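Glycoside hydrolase family 31 (Trueperella pyogenes, PDB 5I0F) degrades cycloalternan, probably cleaving its alpha-glucosidic linkages by a retaining mechanism that passes through a covalent glycosyl-enzyme intermediate. Local coordinates at residues Y424-W430 / H471-L477; G413-K417 / L435-L439; E10-A14 / D193-F197. One frame throughout, in Å; residues are numbered along the deposited sequence.

Interaction 1 of 3, residues Y424-W430 / H471-L477; sequences YKNRGWW and HAWGSDL. With GLC (alpha-D-glucopyranose), chain B; BGC (beta-D-glucopyranose), chain C.
Two irregular loops of the (beta/alpha)8 barrel run side by side, Arg-427 and Trp-473 meeting with CA atoms 6.8 Å apart and Gly-428 and His-471 at 6.3 Å. Residues 471-477 follow barrel strand 463-466, and residues 424-430 bring Trp-429 and Trp-430 into the glycan pocket. Tyr-424 reaches across with its ring anti to the backbone N (chi1 173°); Tyr-424 OH donates to His-471 O at 2.7 Å, in the carbonyl plane. The same OH accepts the backbone N-H of Arg-427, so one hydroxyl ties both loops. Leu-477 CD1 makes a CH-pi contact over a face of the Tyr-424 ring, 4.1 Å from its centroid. Asn-426 OD1 receives the N-H of Gly-428 in an Asx turn, while water 1 joins its ND2 to His-471 ND1. The Arg-427 guanidinium lays one face over Trp-473 O without a hydrogen bond; NH1 is held instead by Ile-9 O and Glu-10, and NH2 pairs with Glu-418. Trp-473 spreads one face over the backbone N of Gly-428 and turns its CH2 corner to Trp-429 CZ3 (3.9 Å), the two side chains crossing nearly at right angles. In the pocket, Trp-430 presents a face to GLC O4, and Trp-429 NE1 donates in its ring plane to GLC O6 at 2.9 Å, with an N-H...O angle of 171°.

Interaction 2 of 3, residues G413-K417 / L435-L439; sequences GHVVK and LMPDL
Val-415 and Pro-437 face each other in a single antiparallel bridge, as a non-hydrogen-bonded pair with CA atoms 4.3 Å apart, where the chain leaving helix 400-412 meets the stretch that leads into helix 442-450. The bridge closes a long loop of the TIM-barrel domain at its base.

Two backbone hydrogen bonds flank the pair. Val-416 N donates to Met-436 O at 2.8 Å, approaching almost in line with the carbonyl bond (C=O...N 171°). Asp-438 N donates to His-414 O at 2.9 Å; this bond is straight at the hydrogen (177°), yet the donor stands well above the carbonyl plane. The turn centred on His-414, an inverse gamma turn, presents this oxygen. Each carbonyl also receives a CA-H: Pro-437 CA lies 3.5 Å from His-414 O, and Val-415 CA approaches Met-436 O similarly.

Water extends the pairing by one step, accepting from Met-436 N and lying within hydrogen-bonding distance of Val-416 O.

Among the polar side chains, the carboxylate of Asp-438 is engaged by Ser-440 OG and Glu-480 N.

Apolar packing is lighter. Val-416 CG2 sits alongside Met-436 CG at 4.1 Å, and the extended Met-436 chain then runs on to Ala-472 and to Tyr-492 of helix 485-506. Pro-437 and Leu-439 rest on Trp-448 of helix 442-450. The methylene of Asp-438 points toward 413-417 and packs on its backbone: Asp-438 CB lies 3.6 Å from His-414 C.

Interaction 3 of 3, residues E10-A14 / D193-F197; sequences EHPYA and DSVVF
An aromatic cluster of His-11, Tyr-13 and Phe-197 joins the N-terminal part of the chain to strand 191-194 and the residues that follow it; within this chain the strand is an outermost one of a six-stranded antiparallel sheet. Residues 11-14 form a type I beta turn that delivers three consecutive side chains to the contact. Tyr-13 directs an edge at the face of Phe-197 in a T-shaped pair, the planes 81° apart and the centroids separated by 5.2 Å; its CD2 lies over the centre of the Phe-197 ring, and CE2 comes to 3.7 Å from Phe-197 CG. His-11 meets the far end of the phenyl ring obliquely, its CE1 3.4 Å from Phe-197 CE1. A bond within the turn fixes the imidazole: ND1 accepts the backbone N-H of Tyr-13 in the ring plane. Pro-12, between them in sequence, sets its CG against Phe-197 CD1 at 3.6 Å and its CB against Val-195 CG1. Phe-197 extends toward the turn because its ring is anti to the backbone N (chi1 178°).

Beyond the ring edge, Tyr-13 OH donates to Asp-193 OD1 at 2.6 Å, on the syn lone pair of that oxygen. Water 4 donates to Tyr-13 OH at 2.7 Å and can donate to Val-195 O. Asp-193 OD2 forms a salt bridge with Arg-235, which also makes a cation-pi contact with Tyr-13. With one proton given to Asp-193 and one received from water, the hydroxyl has two hydrogen-bond partners, and the nearby arginine probably helps keep Asp-193 ionised and a strong acceptor for the phenol.

Interaction 1 lies between the other two, with centres 11 Å from interaction 2 and 12 Å from interaction 3; the latter two are 21 Å apart and do not touch. Along the chain interaction 3 closes first, whereas the segments of 1 and 2 alternate within the TIM-barrel domain, both drawing on the region between helices 400-412 and 442-450. Tyr-424 N probably bonds to Val-416 O, joining interactions 1 and 2. Toward interaction 3, Ser-475 N probably bonds to Glu-10, and the His-11 and Trp-473 rings meet. The series thus connects the base of a barrel loop, through a wall of the glycan pocket, to the N-terminal region and a beta-sheet strand.

Interaction 1 of 3, residues Y424-W430 / H471-L477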
# COMPACT_ATOMS: atom_id res chain seq x y z
N TYR A 424 -15.96 0.08 -15.04
CA TYR A 424 -14.55 0.48 -15.02
C TYR A 424 -13.71 -0.69 -15.49
O TYR A 424 -13.89 -1.82 -15.02
CB TYR A 424 -14.12 0.94 -13.61
CG TYR A 424 -12.61 1.21 -13.47
CD1 TYR A 424 -12.01 2.29 -14.13
CD2 TYR A 424 -11.78 0.38 -12.69
CE1 TYR A 424 -10.64 2.56 -14.00
CE2 TYR A 424 -10.42 0.63 -12.56
CZ TYR A 424 -9.85 1.71 -13.21
OH TYR A 424 -8.50 1.94 -13.10
N LYS A 425 -12.81 -0.44 -16.44
CA LYS A 425 -11.82 -1.43 -16.87
C LYS A 425 -10.45 -1.01 -16.35
O LYS A 425 -10.01 0.12 -16.63
CB LYS A 425 -11.77 -1.55 -18.38
CG LYS A 425 -13.09 -1.91 -19.02
CD LYS A 425 -13.51 -3.32 -18.66
CE LYS A 425 -14.83 -3.72 -19.33
NZ LYS A 425 -14.87 -3.46 -20.79
N ASN A 426 -9.79 -1.89 -15.60
CA ASN A 426 -8.56 -1.50 -14.90
C ASN A 426 -7.53 -0.86 -15.83
O ASN A 426 -7.18 -1.45 -16.84
CB ASN A 426 -7.96 -2.70 -14.15
CG ASN A 426 -6.68 -2.36 -13.43
OD1 ASN A 426 -6.46 -1.21 -13.03
ND2 ASN A 426 -5.83 -3.36 -13.24
N ARG A 427 -7.08 0.35 -15.47
CA ARG A 427 -6.11 1.12 -16.25
C ARG A 427 -4.65 0.79 -15.95
O ARG A 427 -3.76 1.26 -16.65
CB ARG A 427 -6.34 2.62 -16.06
CG ARG A 427 -7.70 3.07 -16.60
CD ARG A 427 -7.94 4.54 -16.32
NE ARG A 427 -9.34 4.94 -16.52
CZ ARG A 427 -9.81 6.17 -16.33
NH1 ARG A 427 -9.01 7.17 -15.95
NH2 ARG A 427 -11.11 6.41 -16.53
N GLY A 428 -4.43 0.01 -14.90
CA GLY A 428 -3.11 -0.35 -14.46
C GLY A 428 -2.48 -1.42 -15.32
O GLY A 428 -3.08 -1.95 -16.26
N TRP A 429 -1.26 -1.74 -14.95
CA TRP A 429 -0.42 -2.67 -15.69
C TRP A 429 -0.68 -4.12 -15.25
O TRP A 429 -0.59 -5.03 -16.06
CB TRP A 429 1.07 -2.30 -15.52
CG TRP A 429 1.53 -2.21 -14.08
CD1 TRP A 429 2.00 -3.23 -13.30
CD2 TRP A 429 1.54 -1.03 -13.25
NE1 TRP A 429 2.30 -2.75 -12.03
CE2 TRP A 429 2.04 -1.41 -11.97
CE3 TRP A 429 1.17 0.32 -13.46
CZ2 TRP A 429 2.17 -0.51 -10.90
CZ3 TRP A 429 1.33 1.23 -12.39
CH2 TRP A 429 1.82 0.80 -11.12
N TRP A 430 -1.03 -4.33 -13.98
CA TRP A 430 -1.28 -5.67 -13.43
C TRP A 430 -2.77 -5.97 -13.53
O TRP A 430 -3.58 -5.16 -13.09
CB TRP A 430 -0.84 -5.67 -11.97
CG TRP A 430 -0.69 -6.99 -11.28
CD1 TRP A 430 -0.13 -8.14 -11.76
CD2 TRP A 430 -1.04 -7.25 -9.91
NE1 TRP A 430 -0.15 -9.11 -10.79
CE2 TRP A 430 -0.69 -8.60 -9.65
CE3 TRP A 430 -1.62 -6.49 -8.90
CZ2 TRP A 430 -0.91 -9.20 -8.40
CZ3 TRP A 430 -1.83 -7.07 -7.65
CH2 TRP A 430 -1.48 -8.42 -7.42
N HIS A 471 -6.16 -0.18 -7.65
CA HIS A 471 -6.35 -0.24 -9.11
C HIS A 471 -7.23 0.87 -9.70
O HIS A 471 -7.23 1.08 -10.92
CB HIS A 471 -6.95 -1.60 -9.49
CG HIS A 471 -6.38 -2.74 -8.71
ND1 HIS A 471 -5.09 -3.20 -8.91
CD2 HIS A 471 -6.89 -3.49 -7.71
CE1 HIS A 471 -4.84 -4.18 -8.08
NE2 HIS A 471 -5.92 -4.38 -7.34
N ALA A 472 -7.99 1.57 -8.85
CA ALA A 472 -8.99 2.55 -9.35
C ALA A 472 -8.30 3.87 -9.63
O ALA A 472 -7.83 4.52 -8.70
CB ALA A 472 -10.09 2.76 -8.33
N TRP A 473 -8.25 4.25 -10.91
CA TRP A 473 -7.77 5.57 -11.32
C TRP A 473 -8.89 6.26 -12.09
O TRP A 473 -9.45 5.69 -13.02
CB TRP A 473 -6.56 5.47 -12.24
CG TRP A 473 -5.31 4.84 -11.70
CD1 TRP A 473 -4.96 4.63 -10.38
CD2 TRP A 473 -4.22 4.36 -12.47
NE1 TRP A 473 -3.72 4.02 -10.31
CE2 TRP A 473 -3.25 3.85 -11.59
CE3 TRP A 473 -3.97 4.31 -13.84
CZ2 TRP A 473 -2.04 3.31 -12.04
CZ3 TRP A 473 -2.77 3.77 -14.29
CH2 TRP A 473 -1.83 3.26 -13.39
N GLY A 474 -9.20 7.50 -11.72
CA GLY A 474 -10.22 8.28 -12.41
C GLY A 474 -10.99 9.07 -11.38
O GLY A 474 -11.67 8.49 -10.53
N SER A 475 -10.88 10.39 -11.44
CA SER A 475 -11.56 11.24 -10.47
C SER A 475 -13.09 11.16 -10.60
O SER A 475 -13.80 11.44 -9.63
CB SER A 475 -11.08 12.70 -10.64
OG SER A 475 -11.62 13.23 -11.84
N ASP A 476 -13.59 10.76 -11.78
CA ASP A 476 -15.03 10.78 -12.09
C ASP A 476 -15.66 9.38 -12.12
O ASP A 476 -16.81 9.23 -12.54
CB ASP A 476 -15.31 11.52 -13.40
CG ASP A 476 -14.32 11.17 -14.53
OD1 ASP A 476 -13.35 10.36 -14.33
OD2 ASP A 476 -14.51 11.77 -15.62
N LEU A 477 -14.93 8.37 -11.65
CA LEU A 477 -15.52 7.04 -11.46
C LEU A 477 -16.72 7.15 -10.51
O LEU A 477 -16.80 8.10 -9.75
CB LEU A 477 -14.47 6.05 -10.92
CG LEU A 477 -13.21 5.80 -11.76
CD1 LEU A 477 -12.40 4.66 -11.15
CD2 LEU A 477 -13.51 5.52 -13.22
C1 GLC B . 4.53 -8.51 -9.73
C2 GLC B . 4.47 -8.64 -8.21
C3 GLC B . 3.07 -8.33 -7.70
C4 GLC B . 2.66 -6.94 -8.15
C5 GLC B . 2.72 -6.92 -9.68
C6 GLC B . 2.31 -5.58 -10.28
O2 GLC B . 4.88 -9.96 -7.83
O3 GLC B . 3.06 -8.41 -6.26
O4 GLC B . 1.35 -6.61 -7.66
O5 GLC B . 4.04 -7.23 -10.15
O6 GLC B . 3.30 -4.57 -10.05
C2 BGC C . 1.84 -9.36 -3.66
C3 BGC C . 2.87 -10.50 -3.63
C4 BGC C . 2.26 -11.74 -4.27
C5 BGC C . 1.73 -11.44 -5.68
C6 BGC C . 0.95 -12.64 -6.19
C1 BGC C . 0.60 -9.49 -4.58
O2 BGC C . 2.27 -8.03 -3.29
O3 BGC C . 3.30 -10.76 -2.29
O4 BGC C . 3.23 -12.81 -4.32
O5 BGC C . 0.89 -10.26 -5.76
O6 BGC C . 0.64 -12.49 -7.58
O HOH W 1 -3.57 -3.01 -11.21
O HOH W 2 -13.01 8.46 -16.27

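Interaction 2 of 3, residues G413-K417 / L435-L439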
# COMPACT_ATOMS: atom_id res chain seq x y z
N GLY A 413 -24.83 -5.07 -10.86
CA GLY A 413 -24.65 -3.66 -10.62
C GLY A 413 -23.48 -3.33 -9.70
O GLY A 413 -23.03 -2.19 -9.70
N HIS A 414 -22.93 -4.31 -8.98
CA HIS A 414 -21.92 -4.06 -7.98
C HIS A 414 -20.52 -4.00 -8.59
O HIS A 414 -19.60 -4.72 -8.14
CB HIS A 414 -21.99 -5.12 -6.86
CG HIS A 414 -23.33 -5.22 -6.19
ND1 HIS A 414 -23.98 -4.12 -5.67
CD2 HIS A 414 -24.13 -6.28 -5.95
CE1 HIS A 414 -25.13 -4.51 -5.15
NE2 HIS A 414 -25.24 -5.81 -5.29
N VAL A 415 -20.33 -3.11 -9.57
CA VAL A 415 -19.01 -2.88 -10.21
C VAL A 415 -18.70 -1.41 -10.17
O VAL A 415 -19.60 -0.59 -10.36
CB VAL A 415 -18.94 -3.34 -11.70
CG1 VAL A 415 -18.82 -4.83 -11.79
CG2 VAL A 415 -20.13 -2.82 -12.52
N VAL A 416 -17.45 -1.05 -9.94
CA VAL A 416 -17.03 0.37 -10.12
C VAL A 416 -17.34 0.79 -11.58
O VAL A 416 -17.08 0.03 -12.51
CB VAL A 416 -15.55 0.60 -9.77
CG1 VAL A 416 -15.18 2.07 -9.92
CG2 VAL A 416 -15.29 0.14 -8.33
N LYS A 417 -17.91 1.98 -11.76
CA LYS A 417 -18.32 2.45 -13.09
C LYS A 417 -17.54 3.65 -13.60
O LYS A 417 -17.09 4.46 -12.83
CB LYS A 417 -19.82 2.74 -13.06
CG LYS A 417 -20.59 1.45 -12.99
CD LYS A 417 -22.07 1.62 -12.73
CE LYS A 417 -22.67 0.27 -12.38
NZ LYS A 417 -24.10 0.26 -12.70
N LEU A 435 -12.36 -6.05 -14.43
CA LEU A 435 -13.47 -5.36 -13.75
C LEU A 435 -13.09 -5.19 -12.29
O LEU A 435 -12.27 -5.96 -11.76
CB LEU A 435 -14.73 -6.20 -13.80
CG LEU A 435 -15.24 -6.58 -15.19
CD1 LEU A 435 -16.30 -7.66 -15.08
CD2 LEU A 435 -15.79 -5.35 -15.87
N MET A 436 -13.68 -4.19 -11.65
CA MET A 436 -13.41 -3.94 -10.25
C MET A 436 -14.73 -3.97 -9.46
O MET A 436 -15.60 -3.15 -9.71
CB MET A 436 -12.68 -2.59 -10.12
CG MET A 436 -12.03 -2.34 -8.79
SD MET A 436 -10.84 -0.94 -8.90
CE MET A 436 -10.16 -1.06 -7.25
N PRO A 437 -14.88 -4.92 -8.52
CA PRO A 437 -16.13 -4.95 -7.76
C PRO A 437 -16.29 -3.71 -6.91
O PRO A 437 -15.28 -3.13 -6.41
CB PRO A 437 -15.99 -6.20 -6.87
CG PRO A 437 -14.51 -6.40 -6.72
CD PRO A 437 -13.90 -5.90 -8.01
N ASP A 438 -17.54 -3.30 -6.76
CA ASP A 438 -17.89 -2.13 -5.96
C ASP A 438 -18.11 -2.63 -4.55
O ASP A 438 -19.12 -3.26 -4.26
CB ASP A 438 -19.14 -1.43 -6.52
CG ASP A 438 -19.36 -0.07 -5.89
OD1 ASP A 438 -18.98 0.10 -4.73
OD2 ASP A 438 -19.94 0.84 -6.55
N LEU A 439 -17.16 -2.33 -3.67
CA LEU A 439 -17.20 -2.77 -2.30
C LEU A 439 -17.58 -1.62 -1.37
O LEU A 439 -17.34 -1.69 -0.16
CB LEU A 439 -15.83 -3.38 -1.93
CG LEU A 439 -15.34 -4.52 -2.86
CD1 LEU A 439 -13.94 -4.98 -2.47
CD2 LEU A 439 -16.30 -5.71 -2.86
O HOH W 3 -15.50 -2.41 -12.89

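Interaction 3 of 3, residues E10-A14 / D193-F197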
# COMPACT_ATOMS: atom_id res chain seq x y z
N GLU A 10 -4.83 9.13 -15.69
CA GLU A 10 -5.01 9.45 -14.25
C GLU A 10 -4.20 8.51 -13.35
O GLU A 10 -4.61 8.17 -12.24
CB GLU A 10 -6.49 9.57 -13.84
CG GLU A 10 -7.21 10.64 -14.65
CD GLU A 10 -8.67 10.82 -14.28
OE1 GLU A 10 -8.97 11.51 -13.27
OE2 GLU A 10 -9.54 10.26 -14.98
N HIS A 11 -3.05 8.10 -13.86
CA HIS A 11 -1.96 7.55 -13.02
C HIS A 11 -1.58 8.72 -12.08
O HIS A 11 -1.39 9.82 -12.55
CB HIS A 11 -0.82 7.10 -13.95
CG HIS A 11 0.34 6.45 -13.27
ND1 HIS A 11 1.07 7.08 -12.30
CD2 HIS A 11 1.00 5.29 -13.53
CE1 HIS A 11 2.06 6.29 -11.89
NE2 HIS A 11 2.04 5.20 -12.64
N PRO A 12 -1.48 8.50 -10.75
CA PRO A 12 -1.25 9.68 -9.88
C PRO A 12 0.09 10.41 -10.04
O PRO A 12 0.22 11.54 -9.57
CB PRO A 12 -1.40 9.12 -8.47
CG PRO A 12 -1.27 7.64 -8.60
CD PRO A 12 -1.80 7.30 -9.97
N TYR A 13 1.08 9.76 -10.65
CA TYR A 13 2.40 10.34 -10.83
C TYR A 13 2.89 10.43 -12.28
O TYR A 13 4.05 10.73 -12.50
CB TYR A 13 3.40 9.52 -9.99
CG TYR A 13 3.08 9.49 -8.51
CD1 TYR A 13 3.29 10.61 -7.69
CD2 TYR A 13 2.61 8.32 -7.90
CE1 TYR A 13 3.01 10.56 -6.32
CE2 TYR A 13 2.33 8.26 -6.55
CZ TYR A 13 2.52 9.38 -5.75
OH TYR A 13 2.23 9.27 -4.39
N ALA A 14 2.02 10.20 -13.26
CA ALA A 14 2.45 10.19 -14.65
C ALA A 14 1.36 10.78 -15.52
O ALA A 14 0.17 10.73 -15.17
CB ALA A 14 2.78 8.79 -15.11
N ASP A 193 3.02 13.26 -0.59
CA ASP A 193 1.58 13.30 -0.75
C ASP A 193 0.98 12.03 -0.16
O ASP A 193 1.72 11.15 0.28
CB ASP A 193 1.18 13.58 -2.23
CG ASP A 193 1.42 12.39 -3.19
OD1 ASP A 193 2.16 11.43 -2.88
OD2 ASP A 193 0.81 12.41 -4.29
N SER A 194 -0.35 12.00 -0.08
CA SER A 194 -1.09 10.87 0.41
C SER A 194 -2.13 10.45 -0.61
O SER A 194 -3.26 10.99 -0.64
CB SER A 194 -1.71 11.17 1.78
OG SER A 194 -0.66 11.16 2.77
N VAL A 195 -1.72 9.50 -1.46
CA VAL A 195 -2.56 8.88 -2.48
C VAL A 195 -2.20 7.40 -2.52
O VAL A 195 -1.02 7.05 -2.52
CB VAL A 195 -2.43 9.56 -3.87
CG1 VAL A 195 -1.03 9.45 -4.47
CG2 VAL A 195 -3.46 9.00 -4.85
N VAL A 196 -3.20 6.54 -2.52
CA VAL A 196 -2.95 5.10 -2.55
C VAL A 196 -2.30 4.80 -3.91
O VAL A 196 -2.79 5.24 -4.96
CB VAL A 196 -4.24 4.32 -2.34
CG1 VAL A 196 -4.05 2.85 -2.62
CG2 VAL A 196 -4.80 4.57 -0.94
N PHE A 197 -1.17 4.10 -3.90
CA PHE A 197 -0.46 3.80 -5.17
C PHE A 197 0.34 2.52 -5.05
O PHE A 197 0.92 2.24 -3.98
CB PHE A 197 0.46 4.96 -5.58
CG PHE A 197 1.23 4.69 -6.84
CD1 PHE A 197 0.58 4.63 -8.06
CD2 PHE A 197 2.58 4.46 -6.81
CE1 PHE A 197 1.26 4.37 -9.23
CE2 PHE A 197 3.28 4.19 -7.98
CZ PHE A 197 2.62 4.13 -9.20
O HOH W 4 1.96 6.97 -2.92